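Local coordinates for hypothetical conserved protein (PDB 3DZM) that is of unknown function but forms a calcium-binding beta-barrel in the outer membrane of Thermus thermophilus, at residues G140-A144 against V154-G158. Sequence-based numbering, arbitrary orientation.
Sequences GVRAA and VGDLG
Val141 with Leu157 and Ala143 with Gly155 are the hydrogen-bonded pairs of this antiparallel strand contact. Val141 N donates to Leu157 O at 2.9 Å, and the return bond runs from Leu157 N to Val141 O. Ala143 N reaches Gly155 O at 2.8 Å and is answered by Gly155 N on Ala143 O. At the non-hydrogen-bonded pairs, CA-H...O contacts fill in, such as Val154 CA to Ala143 O at 3.2 Å. Gly140 and Gly158 draw their CA atoms to 3.8 Å.

On the face bearing Arg142, Val154 and Asp156, Val154 lays its methyls over the Arg142 side chain. Arg142 runs extended, CG anti to the backbone N (chi1 -170°), and crosses Val154 so that Val154 CG1 lies 3.8 Å above the guanidinium plane, toward its rim. Val154 CG2 sits 3.9 Å from Arg142 NH2, which itself forms a salt bridge with Glu14.

A second charged group on this face is the Asp156 carboxylate, with OD1 hydrogen-bonded to Tyr104 and OD2 in a salt bridge with Arg43. Arg142 and Asp156 do not pair with each other: Arg142 NE is 6.1 Å from Asp156 OD2, and each has its own counter-charge.

Val141 and Leu157 occupy the other, more exposed face. Buried charged residues on one face and aliphatic ones on the other are characteristic of a transmembrane beta-barrel wall, here within the antiparallel hairpin of strands 127-148 and 151-172.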
loop_
_atom_site.group_PDB
_atom_site.type_symbol
_atom_site.label_atom_id
_atom_site.label_comp_id
_atom_site.label_asym_id
_atom_site.label_seq_id
_atom_site.Cartn_x
_atom_site.Cartn_y
_atom_site.Cartn_z
ATOM N N GLY A 140 12.189 -1.544 8.016
ATOM C CA GLY A 140 11.543 -0.679 8.982
ATOM C C GLY A 140 11.857 -1.033 10.407
ATOM O O GLY A 140 12.568 -2.011 10.674
ATOM N N VAL A 141 11.341 -0.224 11.320
ATOM C CA VAL A 141 11.383 -0.571 12.745
ATOM C C VAL A 141 9.987 -0.674 13.335
ATOM O O VAL A 141 9.097 0.113 13.005
ATOM C CB VAL A 141 12.291 0.387 13.603
ATOM C CG1 VAL A 141 13.598 0.673 12.871
ATOM C CG2 VAL A 141 11.631 1.656 13.786
ATOM N N ARG A 142 9.819 -1.662 14.203
ATOM C CA ARG A 142 8.584 -1.881 14.953
ATOM C C ARG A 142 8.823 -1.700 16.452
ATOM O O ARG A 142 9.630 -2.417 17.056
ATOM C CB ARG A 142 8.080 -3.287 14.692
ATOM C CG ARG A 142 6.703 -3.573 15.200
ATOM C CD ARG A 142 6.524 -5.091 15.255
ATOM N NE ARG A 142 5.162 -5.542 15.520
ATOM C CZ ARG A 142 4.775 -6.109 16.654
ATOM N NH1 ARG A 142 5.649 -6.283 17.637
ATOM N NH2 ARG A 142 3.516 -6.503 16.809
ATOM N N ALA A 143 8.128 -0.736 17.049
ATOM C CA ALA A 143 8.212 -0.507 18.495
ATOM C C ALA A 143 6.985 -1.101 19.203
ATOM O O ALA A 143 5.852 -0.925 18.755
ATOM C CB ALA A 143 8.362 0.989 18.803
ATOM N N ALA A 144 7.216 -1.851 20.275
ATOM C CA ALA A 144 6.105 -2.391 21.059
ATOM C C ALA A 144 6.235 -2.019 22.527
ATOM O O ALA A 144 7.309 -2.110 23.078
ATOM C CB ALA A 144 6.013 -3.871 20.896
ATOM N N VAL A 154 1.678 -0.600 19.620
ATOM C CA VAL A 154 2.668 -0.866 18.582
ATOM C C VAL A 154 2.825 0.323 17.646
ATOM O O VAL A 154 1.851 0.855 17.156
ATOM C CB VAL A 154 2.303 -2.068 17.731
ATOM C CG1 VAL A 154 3.340 -2.240 16.669
ATOM C CG2 VAL A 154 2.217 -3.309 18.560
ATOM N N GLY A 155 4.070 0.719 17.410
ATOM C CA GLY A 155 4.413 1.781 16.484
ATOM C C GLY A 155 5.218 1.184 15.340
ATOM O O GLY A 155 6.054 0.304 15.537
ATOM N N ASP A 156 4.959 1.641 14.126
ATOM C CA ASP A 156 5.652 1.081 12.989
ATOM C C ASP A 156 6.002 2.147 11.973
ATOM O O ASP A 156 5.095 2.820 11.460
ATOM C CB ASP A 156 4.766 0.062 12.333
ATOM C CG ASP A 156 5.523 -0.835 11.446
ATOM O OD1 ASP A 156 6.744 -0.622 11.409
ATOM O OD2 ASP A 156 4.923 -1.728 10.795
ATOM N N LEU A 157 7.310 2.313 11.719
ATOM C CA LEU A 157 7.803 3.149 10.630
ATOM C C LEU A 157 8.681 2.368 9.654
ATOM O O LEU A 157 9.660 1.741 10.062
ATOM C CB LEU A 157 8.610 4.312 11.176
ATOM C CG LEU A 157 9.033 5.432 10.215
ATOM C CD1 LEU A 157 9.314 6.667 11.007
ATOM C CD2 LEU A 157 10.236 5.050 9.387
ATOM N N GLY A 158 8.328 2.405 8.371
ATOM C CA GLY A 158 9.145 1.760 7.363
ATOM C C GLY A 158 9.071 2.392 6.002
ATOM O O GLY A 158 8.310 3.321 5.785
#